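Local coordinates for protein nidogen (Mus musculus, PDB 1NPE) that probably links laminin to other basement-membrane components, here through its YWTD beta-propeller domain, which meets a chain of another protein, at residues R113-L121 with E149-R158; Y137-I148 with L161-L172. All coordinates share one frame; numbering follows the deposited sequence.

In the fold
Followed from the N terminus, the chain first meets residues 113-121, the outer edge of the sheet 81-117, and then builds the next propeller blade from strands 124-130, 135-140, 147-152 and 159-162. Contact 1 closes a loop from 113-121 to 149-158, joining these two neighbouring blades. Contact 2 opens at 137-148, inside that loop, and closes at 161-172, beyond it, so the two contacts cross rather than nest; it ties the same blade to strand 169-175 of the following one. Their centres lie about 16 Å apart, but both use strand 147-152 and they touch directly, with Lys147 NZ bonded to Gly120 O and Glu149 paired to Trp138 through the backbone.

Contact 1 of 2, residues R113-L121 with E149-R158; sequences RRVLFDTGL and ETSHMDGTNR
Arg158, in the loop following strand 147-152, reaches across to Phe117 and Thr119 of the preceding propeller blade. Its CB lies 4.0 Å from Phe117 CE1. From there the chain runs fully extended, with CG anti to the backbone N (chi1 178°), and CD makes an off-centre CH-pi contact 4.2 Å from the Phe117 ring centroid, 29° off the ring normal. NE donates to Glu149 OE1 at 2.9 Å from above the carboxylate plane, while NH2 takes the syn lone pair of Glu149 OE2 at 2.8 Å, giving a side-on, two-nitrogen salt bridge. At the tip both terminal nitrogens converge on Thr119 O: NH1 at 2.9 Å and 160°, NH2 at a longer and more bent 3.3 Å.

Ser151 OG, which donates to His152 O, meets the Phe117 ring at its edge, 3.3 Å from CZ. A classic beta bulge opposite Ile103 turns Leu116 and Phe117 together toward the next blade, where Leu116 CD1 packs on Gly155. Farther out, two waters bridge the Arg114 guanidinium to Asp154 O.

With a methionine in place of Arg158, Thr119 O would probably lose both donors and the Glu149 carboxylate its principal partner. The chemistry therefore implies a blade-to-blade joint in which one arginine, its charge probably balanced within its own blade, grips a neighbouring loop carbonyl.

Contact 2 of 2, residues Y137-I148 with L161-L172; sequences YWTDWNRDNPKI and LAQDNLGLPNGL
Ile148 packs against Leu166 of the connecting loop and against Pro169 and Leu172, already in the first strand of the next blade. With CG1 anti to its carbonyl carbon (chi1 -55°), CD1 meets Pro169 CB at 3.8 Å, CG2 meets Leu172 CD1 at 3.9 Å, and CG1 touches Leu166 CD1 and Ala162 CB. Beside this apolar cluster, Thr139 OG1 donates to Pro169 O at 2.9 Å, arriving 40° out of the carbonyl plane; the same hydroxyl also bonds Gly126 N.

Backbone bonds hold the Ile148 end. Ile148 N donates to Ala162 O at 3.0 Å, and Ile148 O accepts from Leu161 N at 2.8 Å and weakly from Ala162 N, as a classic beta bulge. The Asp185 carboxylate, from the next blade, accepts from the amides of Gly167 and Leu168 and holds the connecting loop.

Leu168 CD2 lies over one face of the Arg143 guanidinium, 3.6 Å from NH1; Arg143 NH2 is salt-bridged outside this contact, to an acidic side chain of another protein's chain. Asn170 OD1, over one face of the Trp141 ring, is held by Arg125.

Residues 137-140 spell the family's YWTD motif, whose Asp140 binds the amides of Val122 and Asn123. The blade junction is thus sealed largely by apolar contact, while Trp141, Arg143, Leu168 and Asn170 at its end form a mixed polar and apolar surface meeting the partner protein.

Contact 1 of 2, residues R113-L121 with E149-R158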
loop_
_atom_site.group_PDB
_atom_site.type_symbol
_atom_site.label_atom_id
_atom_site.label_comp_id
_atom_site.label_asym_id
_atom_site.label_seq_id
_atom_site.Cartn_x
_atom_site.Cartn_y
_atom_site.Cartn_z
ATOM N N ARG A 113 -16.592 8.729 10.969
ATOM C CA ARG A 113 -15.598 8.906 9.923
ATOM C C ARG A 113 -15.639 10.303 9.331
ATOM O O ARG A 113 -16.707 10.893 9.180
ATOM C CB ARG A 113 -15.853 7.933 8.773
ATOM C CG ARG A 113 -15.295 6.558 8.961
ATOM C CD ARG A 113 -14.695 6.116 7.653
ATOM N NE ARG A 113 -15.413 4.990 7.094
ATOM C CZ ARG A 113 -15.258 4.543 5.855
ATOM N NH1 ARG A 113 -14.415 5.127 5.021
ATOM N NH2 ARG A 113 -15.926 3.468 5.473
ATOM N N ARG A 114 -14.468 10.792 8.947
ATOM C CA ARG A 114 -14.326 12.095 8.321
ATOM C C ARG A 114 -13.176 12.001 7.335
ATOM O O ARG A 114 -12.122 11.456 7.656
ATOM C CB ARG A 114 -14.024 13.194 9.354
ATOM C CG ARG A 114 -13.458 14.471 8.729
ATOM C CD ARG A 114 -13.377 15.650 9.690
ATOM N NE ARG A 114 -12.631 16.758 9.093
ATOM C CZ ARG A 114 -12.102 17.771 9.775
ATOM N NH1 ARG A 114 -12.247 17.835 11.093
ATOM N NH2 ARG A 114 -11.361 18.682 9.149
ATOM N N VAL A 115 -13.399 12.491 6.122
ATOM C CA VAL A 115 -12.361 12.496 5.109
ATOM C C VAL A 115 -11.517 13.728 5.394
ATOM O O VAL A 115 -11.951 14.860 5.167
ATOM C CB VAL A 115 -12.956 12.565 3.678
ATOM C CG1 VAL A 115 -11.846 12.677 2.642
ATOM C CG2 VAL A 115 -13.801 11.321 3.399
ATOM N N LEU A 116 -10.326 13.503 5.939
ATOM C CA LEU A 116 -9.417 14.591 6.273
ATOM C C LEU A 116 -8.860 15.248 5.010
ATOM O O LEU A 116 -8.857 16.469 4.899
ATOM C CB LEU A 116 -8.284 14.074 7.167
ATOM C CG LEU A 116 -7.636 15.086 8.118
ATOM C CD1 LEU A 116 -8.704 15.717 9.016
ATOM C CD2 LEU A 116 -6.568 14.397 8.961
ATOM N N PHE A 117 -8.411 14.433 4.058
ATOM C CA PHE A 117 -7.867 14.937 2.798
ATOM C C PHE A 117 -8.260 13.994 1.669
ATOM O O PHE A 117 -8.306 12.783 1.863
ATOM C CB PHE A 117 -6.332 15.009 2.842
ATOM C CG PHE A 117 -5.782 15.879 3.939
ATOM C CD1 PHE A 117 -5.912 17.262 3.880
ATOM C CD2 PHE A 117 -5.115 15.311 5.023
ATOM C CE1 PHE A 117 -5.383 18.074 4.886
ATOM C CE2 PHE A 117 -4.582 16.112 6.039
ATOM C CZ PHE A 117 -4.717 17.499 5.970
ATOM N N ASP A 118 -8.497 14.534 0.479
ATOM C CA ASP A 118 -8.863 13.685 -0.652
ATOM C C ASP A 118 -8.514 14.260 -2.016
ATOM O O ASP A 118 -9.094 13.871 -3.032
ATOM C CB ASP A 118 -10.347 13.296 -0.597
ATOM C CG ASP A 118 -11.273 14.476 -0.788
ATOM O OD1 ASP A 118 -10.803 15.636 -0.724
ATOM O OD2 ASP A 118 -12.475 14.233 -1.014
ATOM N N THR A 119 -7.590 15.211 -2.026
ATOM C CA THR A 119 -7.120 15.826 -3.257
ATOM C C THR A 119 -5.604 15.758 -3.181
ATOM O O THR A 119 -5.049 15.706 -2.087
ATOM C CB THR A 119 -7.591 17.300 -3.398
ATOM O OG1 THR A 119 -7.197 18.055 -2.245
ATOM C CG2 THR A 119 -9.103 17.368 -3.555
ATOM N N GLY A 120 -4.942 15.702 -4.333
ATOM C CA GLY A 120 -3.490 15.621 -4.355
ATOM C C GLY A 120 -2.937 14.293 -3.836
ATOM O O GLY A 120 -1.757 14.196 -3.492
ATOM N N LEU A 121 -3.798 13.286 -3.730
ATOM C CA LEU A 121 -3.383 11.967 -3.255
ATOM C C LEU A 121 -3.562 10.962 -4.374
ATOM O O LEU A 121 -4.642 10.836 -4.931
ATOM C CB LEU A 121 -4.210 11.530 -2.045
ATOM C CG LEU A 121 -4.095 12.386 -0.781
ATOM C CD1 LEU A 121 -5.096 11.903 0.251
ATOM C CD2 LEU A 121 -2.675 12.341 -0.227
ATOM N N GLU A 149 4.460 14.493 3.084
ATOM C CA GLU A 149 3.661 15.646 3.488
ATOM C C GLU A 149 3.386 15.665 4.974
ATOM O O GLU A 149 3.494 14.647 5.662
ATOM C CB GLU A 149 2.310 15.671 2.763
ATOM C CG GLU A 149 2.356 15.844 1.255
ATOM C CD GLU A 149 0.991 16.185 0.673
ATOM O OE1 GLU A 149 0.596 17.371 0.721
ATOM O OE2 GLU A 149 0.311 15.268 0.169
ATOM N N THR A 150 3.013 16.841 5.459
ATOM C CA THR A 150 2.670 17.007 6.852
ATOM C C THR A 150 1.472 17.933 6.963
ATOM O O THR A 150 1.155 18.681 6.039
ATOM C CB THR A 150 3.839 17.586 7.696
ATOM O OG1 THR A 150 3.481 17.548 9.078
ATOM C CG2 THR A 150 4.121 19.027 7.334
ATOM N N SER A 151 0.787 17.841 8.091
ATOM C CA SER A 151 -0.353 18.699 8.374
ATOM C C SER A 151 -0.633 18.565 9.855
ATOM O O SER A 151 -0.046 17.712 10.529
ATOM C CB SER A 151 -1.590 18.266 7.579
ATOM O OG SER A 151 -2.261 17.182 8.206
ATOM N N HIS A 152 -1.483 19.440 10.372
ATOM C CA HIS A 152 -1.871 19.352 11.770
ATOM C C HIS A 152 -2.808 18.135 11.797
ATOM O O HIS A 152 -3.395 17.781 10.775
ATOM C CB HIS A 152 -2.665 20.599 12.206
ATOM C CG HIS A 152 -1.836 21.830 12.422
ATOM N ND1 HIS A 152 -2.399 23.075 12.618
ATOM C CD2 HIS A 152 -0.497 22.004 12.526
ATOM C CE1 HIS A 152 -1.443 23.959 12.841
ATOM N NE2 HIS A 152 -0.280 23.335 12.791
ATOM N N MET A 153 -2.943 17.494 12.950
ATOM C CA MET A 153 -3.842 16.354 13.059
ATOM C C MET A 153 -5.296 16.779 12.883
ATOM O O MET A 153 -6.143 15.958 12.522
ATOM C CB MET A 153 -3.637 15.628 14.390
ATOM C CG MET A 153 -2.422 14.710 14.368
ATOM S SD MET A 153 -1.885 14.149 15.979
ATOM C CE MET A 153 -3.177 13.057 16.383
ATOM N N ASP A 154 -5.562 18.074 13.078
ATOM C CA ASP A 154 -6.910 18.628 12.930
ATOM C C ASP A 154 -7.307 18.900 11.471
ATOM O O ASP A 154 -8.431 19.320 11.196
ATOM C CB ASP A 154 -7.097 19.892 13.794
ATOM C CG ASP A 154 -6.145 21.031 13.421
ATOM O OD1 ASP A 154 -5.832 21.208 12.231
ATOM O OD2 ASP A 154 -5.725 21.779 14.327
ATOM N N GLY A 155 -6.369 18.706 10.549
ATOM C CA GLY A 155 -6.666 18.917 9.141
ATOM C C GLY A 155 -6.185 20.215 8.527
ATOM O O GLY A 155 -6.312 20.403 7.319
ATOM N N THR A 156 -5.662 21.127 9.342
ATOM C CA THR A 156 -5.165 22.395 8.822
ATOM C C THR A 156 -3.665 22.316 8.549
ATOM O O THR A 156 -3.010 21.311 8.854
ATOM C CB THR A 156 -5.406 23.583 9.810
ATOM O OG1 THR A 156 -4.550 23.452 10.955
ATOM C CG2 THR A 156 -6.867 23.629 10.266
ATOM N N ASN A 157 -3.148 23.370 7.924
ATOM C CA ASN A 157 -1.730 23.506 7.634
ATOM C C ASN A 157 -1.049 22.379 6.849
ATOM O O ASN A 157 0.054 21.949 7.191
ATOM C CB ASN A 157 -0.982 23.787 8.940
ATOM C CG ASN A 157 -1.428 25.084 9.595
ATOM O OD1 ASN A 157 -2.409 25.114 10.337
ATOM N ND2 ASN A 157 -0.717 26.168 9.303
ATOM N N ARG A 158 -1.710 21.909 5.797
ATOM C CA ARG A 158 -1.140 20.865 4.961
ATOM C C ARG A 158 -0.020 21.475 4.119
ATOM O O ARG A 158 -0.151 22.594 3.620
ATOM C CB ARG A 158 -2.202 20.264 4.043
ATOM C CG ARG A 158 -1.656 19.200 3.114
ATOM C CD ARG A 158 -2.733 18.611 2.233
ATOM N NE ARG A 158 -2.182 17.608 1.331
ATOM C CZ ARG A 158 -2.873 16.982 0.384
ATOM N NH1 ARG A 158 -4.161 17.252 0.204
ATOM N NH2 ARG A 158 -2.273 16.080 -0.382
HETATM O O HOH W 1 -9.737 21.142 9.328
HETATM O O HOH W 2 -10.852 20.145 12.500
#

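Contact 2 of 2, residues Y137-I148 with L161-L172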
loop_
_atom_site.group_PDB
_atom_site.type_symbol
_atom_site.label_atom_id
_atom_site.label_comp_id
_atom_site.label_asym_id
_atom_site.label_seq_id
_atom_site.Cartn_x
_atom_site.Cartn_y
_atom_site.Cartn_z
ATOM N N TYR A 137 1.965 13.084 9.491
ATOM C CA TYR A 137 2.930 12.953 8.395
ATOM C C TYR A 137 2.598 11.738 7.517
ATOM O O TYR A 137 2.222 10.680 8.025
ATOM C CB TYR A 137 4.353 12.765 8.949
ATOM C CG TYR A 137 4.803 13.807 9.961
ATOM C CD1 TYR A 137 4.639 13.595 11.331
ATOM C CD2 TYR A 137 5.418 14.991 9.548
ATOM C CE1 TYR A 137 5.077 14.536 12.264
ATOM C CE2 TYR A 137 5.856 15.934 10.466
ATOM C CZ TYR A 137 5.682 15.703 11.824
ATOM O OH TYR A 137 6.104 16.647 12.735
ATOM N N TRP A 138 2.779 11.862 6.208
ATOM C CA TRP A 138 2.503 10.730 5.323
ATOM C C TRP A 138 3.329 10.744 4.054
ATOM O O TRP A 138 3.926 11.766 3.704
ATOM C CB TRP A 138 1.017 10.664 4.963
ATOM C CG TRP A 138 0.521 11.796 4.105
ATOM C CD1 TRP A 138 0.465 11.828 2.735
ATOM C CD2 TRP A 138 -0.058 13.025 4.558
ATOM N NE1 TRP A 138 -0.121 12.996 2.314
ATOM C CE2 TRP A 138 -0.454 13.748 3.411
ATOM C CE3 TRP A 138 -0.290 13.582 5.823
ATOM C CZ2 TRP A 138 -1.075 15.005 3.491
ATOM C CZ3 TRP A 138 -0.903 14.830 5.903
ATOM C CH2 TRP A 138 -1.288 15.527 4.742
ATOM N N THR A 139 3.388 9.591 3.390
ATOM C CA THR A 139 4.114 9.470 2.130
ATOM C C THR A 139 3.110 9.189 1.023
ATOM O O THR A 139 2.018 8.672 1.275
ATOM C CB THR A 139 5.134 8.302 2.122
ATOM O OG1 THR A 139 4.439 7.051 2.056
ATOM C CG2 THR A 139 6.000 8.328 3.359
ATOM N N ASP A 140 3.470 9.576 -0.191
ATOM C CA ASP A 140 2.644 9.329 -1.365
ATOM C C ASP A 140 3.673 8.920 -2.404
ATOM O O ASP A 140 4.446 9.746 -2.881
ATOM C CB ASP A 140 1.895 10.596 -1.805
ATOM C CG ASP A 140 0.928 10.345 -2.973
ATOM O OD1 ASP A 140 1.152 9.423 -3.782
ATOM O OD2 ASP A 140 -0.060 11.092 -3.100
ATOM N N TRP A 141 3.704 7.635 -2.734
ATOM C CA TRP A 141 4.688 7.157 -3.695
ATOM C C TRP A 141 4.380 7.402 -5.166
ATOM O O TRP A 141 4.972 6.762 -6.036
ATOM C CB TRP A 141 5.079 5.697 -3.417
ATOM C CG TRP A 141 3.966 4.726 -3.457
ATOM C CD1 TRP A 141 3.184 4.337 -2.411
ATOM C CD2 TRP A 141 3.548 3.952 -4.584
ATOM N NE1 TRP A 141 2.308 3.360 -2.813
ATOM C CE2 TRP A 141 2.512 3.100 -4.142
ATOM C CE3 TRP A 141 3.955 3.890 -5.926
ATOM C CZ2 TRP A 141 1.869 2.190 -4.996
ATOM C CZ3 TRP A 141 3.313 2.983 -6.783
ATOM C CH2 TRP A 141 2.284 2.146 -6.309
ATOM N N ASN A 142 3.478 8.353 -5.422
ATOM C CA ASN A 142 3.076 8.809 -6.769
ATOM C C ASN A 142 4.300 8.729 -7.685
ATOM O O ASN A 142 5.236 9.512 -7.537
ATOM C CB ASN A 142 2.618 10.278 -6.653
ATOM C CG ASN A 142 2.087 10.876 -7.966
ATOM O OD1 ASN A 142 1.318 11.835 -7.934
ATOM N ND2 ASN A 142 2.507 10.339 -9.102
ATOM N N ARG A 143 4.296 7.773 -8.610
ATOM C CA ARG A 143 5.426 7.578 -9.521
ATOM C C ARG A 143 5.984 8.862 -10.126
ATOM O O ARG A 143 7.200 9.051 -10.181
ATOM C CB ARG A 143 5.044 6.616 -10.647
ATOM C CG ARG A 143 5.030 5.155 -10.259
ATOM C CD ARG A 143 6.430 4.562 -10.229
ATOM N NE ARG A 143 6.376 3.125 -9.993
ATOM C CZ ARG A 143 7.433 2.347 -9.780
ATOM N NH1 ARG A 143 8.664 2.848 -9.778
ATOM N NH2 ARG A 143 7.249 1.063 -9.524
ATOM N N ASP A 144 5.091 9.746 -10.560
ATOM C CA ASP A 144 5.498 11.004 -11.181
ATOM C C ASP A 144 5.888 12.115 -10.216
ATOM O O ASP A 144 6.814 12.877 -10.489
ATOM C CB ASP A 144 4.422 11.496 -12.158
ATOM C CG ASP A 144 4.235 10.549 -13.336
ATOM O OD1 ASP A 144 5.223 10.303 -14.064
ATOM O OD2 ASP A 144 3.108 10.037 -13.520
ATOM N N ASN A 145 5.192 12.211 -9.090
ATOM C CA ASN A 145 5.489 13.245 -8.104
ATOM C C ASN A 145 5.428 12.718 -6.679
ATOM O O ASN A 145 4.512 13.050 -5.925
ATOM C CB ASN A 145 4.525 14.430 -8.257
ATOM C CG ASN A 145 4.748 15.203 -9.541
ATOM O OD1 ASN A 145 4.226 14.839 -10.599
ATOM N ND2 ASN A 145 5.535 16.273 -9.461
ATOM N N PRO A 146 6.409 11.891 -6.286
ATOM C CA PRO A 146 6.452 11.325 -4.931
ATOM C C PRO A 146 6.648 12.437 -3.896
ATOM O O PRO A 146 7.298 13.441 -4.176
ATOM C CB PRO A 146 7.671 10.402 -4.996
ATOM C CG PRO A 146 8.570 11.121 -5.955
ATOM C CD PRO A 146 7.607 11.508 -7.051
ATOM N N LYS A 147 6.099 12.263 -2.702
ATOM C CA LYS A 147 6.246 13.293 -1.685
ATOM C C LYS A 147 6.027 12.846 -0.248
ATOM O O LYS A 147 5.482 11.773 0.013
ATOM C CB LYS A 147 5.325 14.477 -2.004
ATOM C CG LYS A 147 3.878 14.087 -2.215
ATOM C CD LYS A 147 3.014 15.255 -2.662
ATOM C CE LYS A 147 1.557 14.814 -2.777
ATOM N NZ LYS A 147 0.616 15.936 -3.067
ATOM N N ILE A 148 6.576 13.634 0.669
ATOM C CA ILE A 148 6.419 13.424 2.101
ATOM C C ILE A 148 5.640 14.671 2.504
ATOM O O ILE A 148 6.077 15.793 2.233
ATOM C CB ILE A 148 7.778 13.419 2.857
ATOM C CG1 ILE A 148 8.734 12.388 2.252
ATOM C CG2 ILE A 148 7.556 13.110 4.332
ATOM C CD1 ILE A 148 8.275 10.950 2.399
ATOM N N LEU A 161 6.736 18.466 2.621
ATOM C CA LEU A 161 7.972 18.524 3.390
ATOM C C LEU A 161 9.189 18.182 2.518
ATOM O O LEU A 161 10.230 18.820 2.620
ATOM C CB LEU A 161 7.863 17.553 4.569
ATOM C CG LEU A 161 8.255 18.001 5.983
ATOM C CD1 LEU A 161 7.743 19.401 6.307
ATOM C CD2 LEU A 161 7.705 16.992 6.974
ATOM N N ALA A 162 9.052 17.159 1.679
ATOM C CA ALA A 162 10.120 16.721 0.777
ATOM C C ALA A 162 9.466 16.327 -0.540
ATOM O O ALA A 162 8.402 15.701 -0.553
ATOM C CB ALA A 162 10.881 15.543 1.368
ATOM N N GLN A 163 10.130 16.652 -1.644
ATOM C CA GLN A 163 9.586 16.384 -2.973
ATOM C C GLN A 163 10.674 15.902 -3.924
ATOM O O GLN A 163 10.457 14.994 -4.730
ATOM C CB GLN A 163 8.985 17.683 -3.499
ATOM C CG GLN A 163 7.873 17.547 -4.491
ATOM C CD GLN A 163 7.275 18.901 -4.822
ATOM O OE1 GLN A 163 6.422 19.411 -4.096
ATOM N NE2 GLN A 163 7.755 19.510 -5.897
ATOM N N ASP A 164 11.838 16.537 -3.835
ATOM C CA ASP A 164 12.981 16.206 -4.674
ATOM C C ASP A 164 13.707 14.978 -4.167
ATOM O O ASP A 164 13.652 14.651 -2.981
ATOM C CB ASP A 164 13.968 17.374 -4.709
ATOM C CG ASP A 164 13.404 18.600 -5.395
ATOM O OD1 ASP A 164 12.309 18.516 -6.000
ATOM O OD2 ASP A 164 14.076 19.652 -5.343
ATOM N N ASN A 165 14.415 14.323 -5.076
ATOM C CA ASN A 165 15.187 13.131 -4.763
ATOM C C ASN A 165 14.417 12.070 -3.985
ATOM O O ASN A 165 14.908 11.526 -2.998
ATOM C CB ASN A 165 16.478 13.511 -4.032
ATOM C CG ASN A 165 17.395 14.366 -4.881
ATOM O OD1 ASN A 165 17.936 15.369 -4.412
ATOM N ND2 ASN A 165 17.575 13.975 -6.142
ATOM N N LEU A 166 13.177 11.844 -4.398
ATOM C CA LEU A 166 12.323 10.823 -3.801
ATOM C C LEU A 166 11.916 9.908 -4.946
ATOM O O LEU A 166 11.712 10.376 -6.066
ATOM C CB LEU A 166 11.062 11.437 -3.174
ATOM C CG LEU A 166 11.136 12.235 -1.866
ATOM C CD1 LEU A 166 9.737 12.739 -1.488
ATOM C CD2 LEU A 166 11.684 11.362 -0.757
ATOM N N GLY A 167 11.828 8.610 -4.675
ATOM C CA GLY A 167 11.431 7.661 -5.697
ATOM C C GLY A 167 10.151 6.959 -5.296
ATOM O O GLY A 167 9.078 7.236 -5.832
ATOM N N LEU A 168 10.265 6.035 -4.349
ATOM C CA LEU A 168 9.120 5.299 -3.848
ATOM C C LEU A 168 9.124 5.328 -2.314
ATOM O O LEU A 168 9.562 4.368 -1.666
ATOM C CB LEU A 168 9.155 3.852 -4.363
ATOM C CG LEU A 168 9.145 3.630 -5.884
ATOM C CD1 LEU A 168 9.349 2.140 -6.214
ATOM C CD2 LEU A 168 7.843 4.137 -6.493
ATOM N N PRO A 169 8.745 6.475 -1.712
ATOM C CA PRO A 169 8.722 6.552 -0.244
ATOM C C PRO A 169 7.556 5.707 0.257
ATOM O O PRO A 169 6.406 6.131 0.204
ATOM C CB PRO A 169 8.524 8.046 0.023
ATOM C CG PRO A 169 7.770 8.527 -1.177
ATOM C CD PRO A 169 8.448 7.787 -2.314
ATOM N N ASN A 170 7.860 4.485 0.687
ATOM C CA ASN A 170 6.835 3.560 1.147
ATOM C C ASN A 170 6.375 3.685 2.591
ATOM O O ASN A 170 5.216 3.443 2.895
ATOM C CB ASN A 170 7.257 2.125 0.839
ATOM C CG ASN A 170 7.152 1.797 -0.641
ATOM O OD1 ASN A 170 6.263 2.299 -1.342
ATOM N ND2 ASN A 170 8.049 0.949 -1.123
ATOM N N GLY A 171 7.287 4.032 3.484
ATOM C CA GLY A 171 6.914 4.175 4.873
ATOM C C GLY A 171 7.723 5.251 5.562
ATOM O O GLY A 171 8.785 5.650 5.083
ATOM N N LEU A 172 7.178 5.788 6.644
ATOM C CA LEU A 172 7.899 6.798 7.404
ATOM C C LEU A 172 7.661 6.620 8.891
ATOM O O LEU A 172 6.761 5.885 9.314
ATOM C CB LEU A 172 7.561 8.218 6.940
ATOM C CG LEU A 172 6.314 8.952 7.414
ATOM C CD1 LEU A 172 6.203 10.217 6.596
ATOM C CD2 LEU A 172 5.071 8.094 7.239
HETATM O O HOH W 3 8.846 7.771 -8.442
#